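Local coordinates for sensor protein CzcS (Pseudomonas aeruginosa, PDB 5GPO) that senses zinc through this sensor domain of a membrane-bound histidine kinase, probably passing the signal on as part of a two-component regulatory system, at residues R79-R84 / Q91-S96; A83-D88 / Q121-S126; M112-K115 / P119-V122. All coordinates share one frame; numbering follows the deposited sequence.

Contact 1. Residues R79-R84 / Q91-S96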
ATOM      1  N   ARG B  79     -16.369 -10.735   8.931  1.00 20.63           N
ATOM      2  CA  ARG B  79     -17.122 -11.854   9.494  1.00 18.10           C
ATOM      3  C   ARG B  79     -18.242 -12.289   8.544  1.00 18.32           C
ATOM      4  O   ARG B  79     -18.398 -13.485   8.258  1.00 20.55           O
ATOM      5  CB  ARG B  79     -17.668 -11.455  10.872  1.00 20.28           C
ATOM      6  CG  ARG B  79     -18.426 -12.563  11.605  1.00 32.62           C
ATOM      7  CD  ARG B  79     -18.772 -12.172  13.046  1.00 31.19           C
ATOM      8  NE  ARG B  79     -17.583 -12.080  13.897  1.00 43.02           N
ATOM      9  CZ  ARG B  79     -17.198 -10.980  14.543  1.00 41.41           C
ATOM     10  NH1 ARG B  79     -17.923  -9.872  14.464  1.00 34.30           N
ATOM     11  NH2 ARG B  79     -16.098 -10.996  15.287  1.00 36.39           N
ATOM     12  N   ALA B  80     -18.976 -11.322   7.975  1.00 23.81           N
ATOM     13  CA  ALA B  80     -20.065 -11.655   7.057  1.00 21.72           C
ATOM     14  C   ALA B  80     -19.537 -12.282   5.768  1.00 24.36           C
ATOM     15  O   ALA B  80     -20.123 -13.247   5.255  1.00 23.58           O
ATOM     16  CB  ALA B  80     -20.896 -10.408   6.749  1.00 24.21           C
ATOM     17  N   LEU B  81     -18.432 -11.747   5.232  1.00 21.85           N
ATOM     18  CA  LEU B  81     -17.839 -12.301   4.018  1.00 17.88           C
ATOM     19  C   LEU B  81     -17.291 -13.701   4.258  1.00 20.28           C
ATOM     20  O   LEU B  81     -17.497 -14.603   3.438  1.00 25.59           O
ATOM     21  CB  LEU B  81     -16.728 -11.378   3.514  1.00 19.95           C
ATOM     22  CG  LEU B  81     -15.985 -11.857   2.271  1.00 22.80           C
ATOM     23  CD1 LEU B  81     -16.957 -12.124   1.152  1.00 22.06           C
ATOM     24  CD2 LEU B  81     -14.968 -10.802   1.855  1.00 19.89           C
ATOM     25  N   LEU B  82     -16.582 -13.900   5.375  1.00 15.26           N
ATOM     26  CA  LEU B  82     -16.058 -15.218   5.700  1.00 19.61           C
ATOM     27  C   LEU B  82     -17.183 -16.229   5.854  1.00 28.11           C
ATOM     28  O   LEU B  82     -17.025 -17.400   5.490  1.00 23.59           O
ATOM     29  CB  LEU B  82     -15.234 -15.159   6.990  1.00 21.70           C
ATOM     30  CG  LEU B  82     -14.820 -16.520   7.560  1.00 24.29           C
ATOM     31  CD1 LEU B  82     -13.932 -17.240   6.541  1.00 25.49           C
ATOM     32  CD2 LEU B  82     -14.083 -16.345   8.885  1.00 22.65           C
ATOM     33  N   ALA B  83     -18.332 -15.784   6.363  1.00 26.23           N
ATOM     34  CA  ALA B  83     -19.464 -16.689   6.522  1.00 25.77           C
ATOM     35  C   ALA B  83     -20.040 -17.077   5.168  1.00 28.90           C
ATOM     36  O   ALA B  83     -20.464 -18.221   4.970  1.00 27.02           O
ATOM     37  CB  ALA B  83     -20.530 -16.046   7.407  1.00 27.48           C
ATOM     38  N   ARG B  84     -20.050 -16.146   4.212  1.00 25.52           N
ATOM     39  CA  ARG B  84     -20.537 -16.505   2.885  1.00 31.33           C
ATOM     40  C   ARG B  84     -19.604 -17.501   2.208  1.00 26.27           C
ATOM     41  O   ARG B  84     -20.068 -18.418   1.521  1.00 29.52           O
ATOM     42  CB  ARG B  84     -20.731 -15.250   2.039  1.00 27.48           C
ATOM     43  CG  ARG B  84     -21.942 -14.461   2.487  1.00 38.17           C
ATOM     44  CD  ARG B  84     -22.032 -13.118   1.798  1.00 39.36           C
ATOM     45  NE  ARG B  84     -22.275 -13.243   0.364  1.00 37.07           N
ATOM     46  CZ  ARG B  84     -22.254 -12.213  -0.477  1.00 42.16           C
ATOM     47  NH1 ARG B  84     -21.987 -10.998  -0.018  1.00 37.92           N
ATOM     48  NH2 ARG B  84     -22.480 -12.399  -1.773  1.00 35.51           N
ATOM     49  N   GLN B  91     -17.810 -18.350  -5.825  1.00 27.24           N
ATOM     50  CA  GLN B  91     -16.595 -17.549  -5.680  1.00 27.03           C
ATOM     51  C   GLN B  91     -16.129 -16.960  -7.010  1.00 32.28           C
ATOM     52  O   GLN B  91     -16.335 -17.565  -8.064  1.00 25.80           O
ATOM     53  CB  GLN B  91     -15.483 -18.387  -5.063  1.00 26.55           C
ATOM     54  CG  GLN B  91     -15.838 -18.933  -3.689  1.00 31.16           C
ATOM     55  CD  GLN B  91     -14.630 -19.500  -2.980  1.00 29.49           C
ATOM     56  OE1 GLN B  91     -13.506 -19.400  -3.476  1.00 27.09           O
ATOM     57  NE2 GLN B  91     -14.850 -20.087  -1.807  1.00 33.05           N
ATOM     58  N   PRO B  92     -15.492 -15.772  -6.964  1.00 25.26           N
ATOM     59  CA  PRO B  92     -15.262 -14.983  -5.750  1.00 22.87           C
ATOM     60  C   PRO B  92     -16.548 -14.331  -5.222  1.00 26.31           C
ATOM     61  O   PRO B  92     -17.471 -14.068  -5.992  1.00 22.96           O
ATOM     62  CB  PRO B  92     -14.234 -13.939  -6.204  1.00 22.43           C
ATOM     63  CG  PRO B  92     -14.466 -13.795  -7.669  1.00 25.31           C
ATOM     64  CD  PRO B  92     -14.849 -15.169  -8.147  1.00 28.19           C
ATOM     65  N   VAL B  93     -16.612 -14.126  -3.912  1.00 20.84           N
ATOM     66  CA  VAL B  93     -17.754 -13.493  -3.262  1.00 17.05           C
ATOM     67  C   VAL B  93     -17.460 -12.006  -3.093  1.00 22.21           C
ATOM     68  O   VAL B  93     -16.411 -11.629  -2.563  1.00 18.65           O
ATOM     69  CB  VAL B  93     -18.045 -14.147  -1.897  1.00 27.29           C
ATOM     70  CG1 VAL B  93     -19.209 -13.452  -1.220  1.00 24.82           C
ATOM     71  CG2 VAL B  93     -18.340 -15.641  -2.056  1.00 26.72           C
ATOM     72  N   PHE B  94     -18.395 -11.163  -3.524  1.00 20.02           N
ATOM     73  CA  PHE B  94     -18.288  -9.722  -3.394  1.00 22.33           C
ATOM     74  C   PHE B  94     -19.151  -9.244  -2.242  1.00 24.84           C
ATOM     75  O   PHE B  94     -20.223  -9.790  -1.966  1.00 26.38           O
ATOM     76  CB  PHE B  94     -18.725  -9.001  -4.671  1.00 30.08           C
ATOM     77  CG  PHE B  94     -17.688  -8.998  -5.744  1.00 25.34           C
ATOM     78  CD1 PHE B  94     -16.725  -8.000  -5.782  1.00 29.36           C
ATOM     79  CD2 PHE B  94     -17.675  -9.985  -6.717  1.00 22.37           C
ATOM     80  CE1 PHE B  94     -15.754  -7.986  -6.781  1.00 28.02           C
ATOM     81  CE2 PHE B  94     -16.716  -9.974  -7.720  1.00 30.46           C
ATOM     82  CZ  PHE B  94     -15.751  -8.973  -7.747  1.00 24.20           C
ATOM     83  N   GLN B  95     -18.682  -8.196  -1.580  1.00 24.06           N
ATOM     84  CA  GLN B  95     -19.426  -7.640  -0.465  1.00 26.37           C
ATOM     85  C   GLN B  95     -19.264  -6.136  -0.471  1.00 32.31           C
ATOM     86  O   GLN B  95     -18.136  -5.637  -0.435  1.00 27.93           O
ATOM     87  CB  GLN B  95     -18.935  -8.216   0.854  1.00 23.25           C
ATOM     88  CG  GLN B  95     -19.658  -7.653   2.045  1.00 22.63           C
ATOM     89  CD  GLN B  95     -18.893  -7.913   3.306  1.00 24.38           C
ATOM     90  OE1 GLN B  95     -17.782  -7.393   3.489  1.00 26.14           O
ATOM     91  NE2 GLN B  95     -19.454  -8.738   4.177  1.00 28.25           N
ATOM     92  N   SER B  96     -20.378  -5.421  -0.540  1.00 23.77           N
ATOM     93  CA  SER B  96     -20.381  -4.011  -0.208  1.00 24.95           C
ATOM     94  C   SER B  96     -20.847  -3.870   1.232  1.00 28.31           C
ATOM     95  O   SER B  96     -21.592  -4.711   1.744  1.00 30.08           O
ATOM     96  CB  SER B  96     -21.269  -3.210  -1.159  1.00 31.88           C
ATOM     97  OG  SER B  96     -20.872  -3.425  -2.504  1.00 39.02           O
TER
HETATM   98  O   HOH W   1     -21.753  -9.779   2.989  1.00 28.97           O
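With chi1 at -73° and a bend further out at chi3, the chain of Arg84 leaves helix 75-86 beside its own backbone N and folds over to lay its guanidinium on Val93. The methyl CG1 of Val93, anti to its backbone N, sits over the centre of one face of that flat group, with CG1 of Val93 3.4 Å from CZ of Arg84. From there NH1 of Arg84 reaches O of Phe94 at 2.9 Å, but the N-H...O angle of 122° makes this a weak, strongly bent bond. A water at the guanidinium edge, in its plane, accepts from NH1 of Arg84 at 3.3 Å and from NE2 of Gln95 at 2.8 Å, so it links the exposed guanidinium to the buried amide. NE2 of Gln95 also donates to O of Ala77, one turn before Leu81 in helix 75-86, which holds the amide against CB of Ala80 at 3.4 Å from NE2. Deeper in, Leu81 and Val93 lie alongside each other, pointing opposite ways, CD1 of Leu81 meeting CG1 of Val93 at 3.5 Å. The axes of helix 79-84 and strand 93-96 approach to 9.1 Å and run nearly antiparallel, at 156°. A helix laid along the outermost strand of an antiparallel sheet of order 2-1-5-4-3, just before that third strand, is consistent with a PAS-like sensor fold.

Contact 2. Residues A83-D88 / Q121-S126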
ATOM      1  N   ALA B  83     -18.332 -15.784   6.363  1.00 26.23           N
ATOM      2  CA  ALA B  83     -19.464 -16.689   6.522  1.00 25.77           C
ATOM      3  C   ALA B  83     -20.040 -17.077   5.168  1.00 28.90           C
ATOM      4  O   ALA B  83     -20.464 -18.221   4.970  1.00 27.02           O
ATOM      5  CB  ALA B  83     -20.530 -16.046   7.407  1.00 27.48           C
ATOM      6  N   ARG B  84     -20.050 -16.146   4.212  1.00 25.52           N
ATOM      7  CA  ARG B  84     -20.537 -16.505   2.885  1.00 31.33           C
ATOM      8  C   ARG B  84     -19.604 -17.501   2.208  1.00 26.27           C
ATOM      9  O   ARG B  84     -20.068 -18.418   1.521  1.00 29.52           O
ATOM     10  CB  ARG B  84     -20.731 -15.250   2.039  1.00 27.48           C
ATOM     11  CG  ARG B  84     -21.942 -14.461   2.487  1.00 38.17           C
ATOM     12  CD  ARG B  84     -22.032 -13.118   1.798  1.00 39.36           C
ATOM     13  NE  ARG B  84     -22.275 -13.243   0.364  1.00 37.07           N
ATOM     14  CZ  ARG B  84     -22.254 -12.213  -0.477  1.00 42.16           C
ATOM     15  NH1 ARG B  84     -21.987 -10.998  -0.018  1.00 37.92           N
ATOM     16  NH2 ARG B  84     -22.480 -12.399  -1.773  1.00 35.51           N
ATOM     17  N   LEU B  85     -18.290 -17.360   2.413  1.00 24.42           N
ATOM     18  CA  LEU B  85     -17.336 -18.314   1.846  1.00 24.26           C
ATOM     19  C   LEU B  85     -17.543 -19.705   2.436  1.00 33.49           C
ATOM     20  O   LEU B  85     -17.562 -20.709   1.715  1.00 34.89           O
ATOM     21  CB  LEU B  85     -15.906 -17.838   2.104  1.00 32.04           C
ATOM     22  CG  LEU B  85     -15.385 -16.624   1.338  1.00 26.55           C
ATOM     23  CD1 LEU B  85     -13.997 -16.236   1.847  1.00 25.11           C
ATOM     24  CD2 LEU B  85     -15.342 -16.901  -0.157  1.00 30.53           C
ATOM     25  N   GLN B  86     -17.709 -19.779   3.758  1.00 31.42           N
ATOM     26  CA  GLN B  86     -17.857 -21.065   4.426  1.00 33.69           C
ATOM     27  C   GLN B  86     -19.210 -21.713   4.158  1.00 42.16           C
ATOM     28  O   GLN B  86     -19.357 -22.921   4.385  1.00 44.33           O
ATOM     29  CB  GLN B  86     -17.611 -20.880   5.924  1.00 29.06           C
ATOM     30  CG  GLN B  86     -16.171 -20.446   6.210  1.00 38.60           C
ATOM     31  CD  GLN B  86     -15.856 -20.290   7.690  1.00 45.47           C
ATOM     32  OE1 GLN B  86     -16.722 -19.938   8.493  1.00 40.41           O
ATOM     33  NE2 GLN B  86     -14.607 -20.559   8.057  1.00 41.54           N
ATOM     34  N   ALA B  87     -20.196 -20.953   3.670  1.00 29.62           N
ATOM     35  CA  ALA B  87     -21.454 -21.517   3.196  1.00 36.03           C
ATOM     36  C   ALA B  87     -21.439 -21.810   1.691  1.00 40.03           C
ATOM     37  O   ALA B  87     -22.507 -21.855   1.060  1.00 42.79           O
ATOM     38  CB  ALA B  87     -22.618 -20.588   3.547  1.00 32.47           C
ATOM     39  N   ASP B  88     -20.251 -21.999   1.110  1.00 42.03           N
ATOM     40  CA  ASP B  88     -20.084 -22.388  -0.295  1.00 44.13           C
ATOM     41  C   ASP B  88     -20.825 -21.465  -1.265  1.00 42.70           C
ATOM     42  O   ASP B  88     -21.313 -21.911  -2.306  1.00 43.86           O
ATOM     43  CB  ASP B  88     -20.512 -23.841  -0.515  1.00 42.89           C
ATOM     44  CG  ASP B  88     -19.570 -24.828   0.146  1.00 55.57           C
ATOM     45  OD1 ASP B  88     -18.343 -24.584   0.126  1.00 58.85           O
ATOM     46  OD2 ASP B  88     -20.056 -25.846   0.688  1.00 65.33           O
ATOM     47  N   GLN B 121      -8.445 -18.871   3.259  1.00 15.93           N
ATOM     48  CA  GLN B 121      -9.494 -17.963   2.824  1.00 17.13           C
ATOM     49  C   GLN B 121      -8.900 -16.562   2.782  1.00 18.59           C
ATOM     50  O   GLN B 121      -8.244 -16.141   3.741  1.00 16.13           O
ATOM     51  CB  GLN B 121     -10.705 -17.984   3.761  1.00 18.39           C
ATOM     52  CG  GLN B 121     -11.294 -19.366   4.057  1.00 21.21           C
ATOM     53  CD  GLN B 121     -12.214 -19.871   2.960  1.00 22.66           C
ATOM     54  OE1 GLN B 121     -12.151 -19.421   1.821  1.00 28.58           O
ATOM     55  NE2 GLN B 121     -13.087 -20.814   3.310  1.00 25.52           N
ATOM     56  N   VAL B 122      -9.132 -15.853   1.680  1.00 18.11           N
ATOM     57  CA  VAL B 122      -8.476 -14.579   1.393  1.00 18.67           C
ATOM     58  C   VAL B 122      -9.551 -13.509   1.372  1.00 19.17           C
ATOM     59  O   VAL B 122     -10.505 -13.599   0.590  1.00 21.30           O
ATOM     60  CB  VAL B 122      -7.720 -14.611   0.056  1.00 17.20           C
ATOM     61  CG1 VAL B 122      -7.131 -13.205  -0.261  1.00 19.03           C
ATOM     62  CG2 VAL B 122      -6.616 -15.678   0.088  1.00 19.70           C
ATOM     63  N   LEU B 123      -9.393 -12.499   2.215  1.00 17.98           N
ATOM     64  CA  LEU B 123     -10.361 -11.417   2.354  1.00 17.15           C
ATOM     65  C   LEU B 123      -9.666 -10.113   1.980  1.00 19.81           C
ATOM     66  O   LEU B 123      -8.834  -9.609   2.743  1.00 18.88           O
ATOM     67  CB  LEU B 123     -10.912 -11.363   3.779  1.00 19.01           C
ATOM     68  CG  LEU B 123     -11.533 -12.650   4.319  1.00 18.03           C
ATOM     69  CD1 LEU B 123     -11.997 -12.496   5.779  1.00 17.82           C
ATOM     70  CD2 LEU B 123     -12.706 -13.088   3.474  1.00 23.19           C
ATOM     71  N   LEU B 124     -10.004  -9.564   0.816  1.00 18.22           N
ATOM     72  CA  LEU B 124      -9.396  -8.335   0.325  1.00 18.88           C
ATOM     73  C   LEU B 124     -10.417  -7.204   0.358  1.00 17.85           C
ATOM     74  O   LEU B 124     -11.499  -7.307  -0.238  1.00 18.37           O
ATOM     75  CB  LEU B 124      -8.846  -8.537  -1.090  1.00 14.15           C
ATOM     76  CG  LEU B 124      -8.227  -7.347  -1.825  1.00 15.51           C
ATOM     77  CD1 LEU B 124      -6.977  -6.817  -1.122  1.00 17.04           C
ATOM     78  CD2 LEU B 124      -7.885  -7.799  -3.256  1.00 18.59           C
ATOM     79  N   SER B 125     -10.064  -6.119   1.035  1.00 21.15           N
ATOM     80  CA  SER B 125     -10.994  -5.024   1.266  1.00 19.73           C
ATOM     81  C   SER B 125     -10.403  -3.728   0.739  1.00 23.72           C
ATOM     82  O   SER B 125      -9.184  -3.530   0.747  1.00 21.56           O
ATOM     83  CB  SER B 125     -11.333  -4.884   2.748  1.00 21.30           C
ATOM     84  OG  SER B 125     -12.089  -5.987   3.209  1.00 33.92           O
ATOM     85  N   SER B 126     -11.279  -2.848   0.271  1.00 24.62           N
ATOM     86  CA  SER B 126     -10.867  -1.596  -0.340  0.54 21.71           C
ATOM     87  C   SER B 126     -11.814  -0.482   0.069  1.00 24.93           C
ATOM     88  O   SER B 126     -13.029  -0.686   0.133  1.00 27.51           O
ATOM     89  CB  SER B 126     -10.849  -1.704  -1.867  0.54 26.03           C
ATOM     90  OG  SER B 126     -12.158  -1.942  -2.359  0.54 24.05           O
TER
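The last turn of helix 75-86 and the middle strand of the five-stranded antiparallel sheet, 119-127, form this buried helix-on-sheet contact, in which Leu85 is the residue that reaches down to the strand. Its CD1 touches two side chains: OE1 of Gln121 at 3.7 Å and CD2 of Leu123 at 3.8 Å. Leu85 lies alongside each partner, pointing the opposite way, instead of butting end-on. No hydrogen bond joins the two segments, and the amide oxygen of Gln121 takes its bond from within the sheet, at OG of Ser111. A sharp turn of the glutamine chain at chi2 (-81°) brings OE1 of Gln121 next to CD1 of Leu85. On the outer border, the CG methylene of Gln86 stands 4.2 Å from NE2 of Gln121, a looser touch. Just beyond Leu85 the helix stops in a Schellman motif: N of Asp88 bonds to O of Leu85 at 3.0 Å, and Asp88 has positive phi (53°). Leu85 also rests on Val93 and Gln91, and Leu123 on Leu81 and Asn78; these contacts extend the Leu85-Leu123 packing toward strand 93-98 and along the helix, the arrangement of a helix packed by its leucines on the central strand of an antiparallel sheet.

Contact 3. Residues M112-K115 / P119-V122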
ATOM      1  N   MET B 112      -8.292 -20.269  -1.493  1.00 22.97           N
ATOM      2  CA  MET B 112      -7.077 -20.547  -2.249  1.00 24.62           C
ATOM      3  C   MET B 112      -6.345 -21.695  -1.582  1.00 21.56           C
ATOM      4  O   MET B 112      -6.676 -22.106  -0.467  1.00 25.82           O
ATOM      5  CB  MET B 112      -6.162 -19.318  -2.339  1.00 20.25           C
ATOM      6  CG  MET B 112      -6.829 -18.181  -3.048  1.00 28.71           C
ATOM      7  SD  MET B 112      -5.770 -16.771  -3.327  1.00 26.96           S
ATOM      8  CE  MET B 112      -7.025 -15.634  -3.934  1.00 18.68           C
ATOM      9  N   ARG B 113      -5.347 -22.225  -2.282  1.00 23.19           N
ATOM     10  CA  ARG B 113      -4.408 -23.160  -1.679  1.00 28.23           C
ATOM     11  C   ARG B 113      -3.010 -22.615  -1.892  1.00 31.20           C
ATOM     12  O   ARG B 113      -2.562 -22.481  -3.036  1.00 25.96           O
ATOM     13  CB  ARG B 113      -4.528 -24.567  -2.264  1.00 30.31           C
ATOM     14  CG  ARG B 113      -3.612 -25.568  -1.557  1.00 34.54           C
ATOM     15  CD  ARG B 113      -4.004 -26.994  -1.890  1.00 40.10           C
ATOM     16  NE  ARG B 113      -5.408 -27.252  -1.573  1.00 43.91           N
ATOM     17  CZ  ARG B 113      -5.850 -27.694  -0.398  1.00 41.59           C
ATOM     18  NH1 ARG B 113      -5.001 -27.942   0.589  1.00 36.38           N
ATOM     19  NH2 ARG B 113      -7.149 -27.893  -0.213  1.00 45.07           N
ATOM     20  N   MET B 114      -2.339 -22.293  -0.793  1.00 28.21           N
ATOM     21  CA  MET B 114      -0.974 -21.811  -0.850  1.00 30.94           C
ATOM     22  C   MET B 114      -0.061 -22.898  -1.404  1.00 34.67           C
ATOM     23  O   MET B 114      -0.382 -24.091  -1.377  1.00 38.41           O
ATOM     24  CB  MET B 114      -0.517 -21.365   0.535  1.00 34.82           C
ATOM     25  CG  MET B 114      -1.328 -20.202   1.078  1.00 30.19           C
ATOM     26  SD  MET B 114      -0.633 -19.537   2.585  1.00 33.04           S
ATOM     27  CE  MET B 114       1.051 -19.182   2.062  1.00 37.38           C
ATOM     28  N   LYS B 115       1.090 -22.467  -1.928  1.00 41.14           N
ATOM     29  CA  LYS B 115       1.975 -23.407  -2.604  1.00 41.38           C
ATOM     30  C   LYS B 115       2.454 -24.500  -1.660  1.00 38.15           C
ATOM     31  O   LYS B 115       2.644 -25.645  -2.085  1.00 43.86           O
ATOM     32  CB  LYS B 115       3.167 -22.670  -3.220  1.00 40.82           C
ATOM     33  CG  LYS B 115       3.922 -23.510  -4.246  1.00 42.87           C
ATOM     34  CD  LYS B 115       5.298 -22.943  -4.540  1.00 40.22           C
ATOM     35  CE  LYS B 115       5.230 -21.702  -5.410  1.00 36.75           C
ATOM     36  NZ  LYS B 115       6.589 -21.087  -5.583  1.00 33.14           N
ATOM     37  N   PRO B 119      -4.604 -24.658   2.931  1.00 29.10           N
ATOM     38  CA  PRO B 119      -5.829 -24.072   2.378  1.00 22.49           C
ATOM     39  C   PRO B 119      -6.172 -22.803   3.145  1.00 25.42           C
ATOM     40  O   PRO B 119      -6.189 -22.796   4.382  1.00 23.46           O
ATOM     41  CB  PRO B 119      -6.881 -25.170   2.587  1.00 25.67           C
ATOM     42  CG  PRO B 119      -6.397 -25.902   3.781  1.00 31.22           C
ATOM     43  CD  PRO B 119      -4.891 -25.838   3.767  1.00 27.57           C
ATOM     44  N   VAL B 120      -6.409 -21.716   2.409  1.00 20.55           N
ATOM     45  CA  VAL B 120      -6.610 -20.410   3.020  1.00 19.09           C
ATOM     46  C   VAL B 120      -7.856 -19.747   2.453  1.00 20.96           C
ATOM     47  O   VAL B 120      -8.287 -20.024   1.325  1.00 19.93           O
ATOM     48  CB  VAL B 120      -5.383 -19.470   2.858  1.00 16.72           C
ATOM     49  CG1 VAL B 120      -4.158 -20.022   3.613  1.00 20.31           C
ATOM     50  CG2 VAL B 120      -5.069 -19.162   1.363  1.00 15.77           C
ATOM     51  N   GLN B 121      -8.445 -18.871   3.259  1.00 15.93           N
ATOM     52  CA  GLN B 121      -9.494 -17.963   2.824  1.00 17.13           C
ATOM     53  C   GLN B 121      -8.900 -16.562   2.782  1.00 18.59           C
ATOM     54  O   GLN B 121      -8.244 -16.141   3.741  1.00 16.13           O
ATOM     55  CB  GLN B 121     -10.705 -17.984   3.761  1.00 18.39           C
ATOM     56  CG  GLN B 121     -11.294 -19.366   4.057  1.00 21.21           C
ATOM     57  CD  GLN B 121     -12.214 -19.871   2.960  1.00 22.66           C
ATOM     58  OE1 GLN B 121     -12.151 -19.421   1.821  1.00 28.58           O
ATOM     59  NE2 GLN B 121     -13.087 -20.814   3.310  1.00 25.52           N
ATOM     60  N   VAL B 122      -9.132 -15.853   1.680  1.00 18.11           N
ATOM     61  CA  VAL B 122      -8.476 -14.579   1.393  1.00 18.67           C
ATOM     62  C   VAL B 122      -9.551 -13.509   1.372  1.00 19.17           C
ATOM     63  O   VAL B 122     -10.505 -13.599   0.590  1.00 21.30           O
ATOM     64  CB  VAL B 122      -7.720 -14.611   0.056  1.00 17.20           C
ATOM     65  CG1 VAL B 122      -7.131 -13.205  -0.261  1.00 19.03           C
ATOM     66  CG2 VAL B 122      -6.616 -15.678   0.088  1.00 19.70           C
TER
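The sulphur of Met112 lodges against a methyl of Val122, SD of Met112 lying 3.7 Å from CG2 of Val122, as the extended thioether crosses that valine obliquely. On the same face, the two methyls of Val120 meet different methionines: CG2 of Val120 abuts CB of Met112, and CG1 of Val120 the sulphur of Met114, 3.7 Å from SD. Met114 comes to Val120 from the turn end, at about a right angle. Beneath this meshing, Met112 and Val120 are an antiparallel hydrogen-bonded pair, whose two straight backbone bonds fix the register: N of Met112 donates to O of Val120 at 2.8 Å and N of Val120 to O of Met112 at 2.9 Å, with N-H...O angles of 171° and 174°. On the other face, the chain of Arg113 bends at chi3 (-56°) to bring one face of its guanidinium against Pro119, offset toward the rim of the group, with NH1 of Arg113 3.8 Å from CD of Pro119. The same NH1 bonds to O of Gly117, tying the arginine to the turn as well. This is the turn end of the hairpin of strands 104-113 and 119-127: strand 51-57 flanks it through Ile55 and Leu53, while Glu25, Leu24 and Leu17 of the second subunit pack against Met112, Met114 and Val122 respectively.

Of the contact segments, those of helix 75-86 come first, after the N-terminal helices and the first two strands, and they open contacts 1 and 2. Contact 1 closes soonest: a short loop turns the chain back so that strand 93-98, an outermost strand, lies along the helix. Strand 104-113 follows, and contact 3 closes the hairpin into strand 119-127. Contact 2 spans the longest interval, returning to the helix end from that last strand, so contact 3 nests inside it, sharing Gln121 and Val122, while contacts 1 and 2 cross. CD2 of Leu81 meets CD2 of Leu123 at 3.6 Å, joining contacts 1 and 2 directly. These two tie the helix to two strands, contact 3 ties 104-113 to 119-127, and all three adjoin the second subunit.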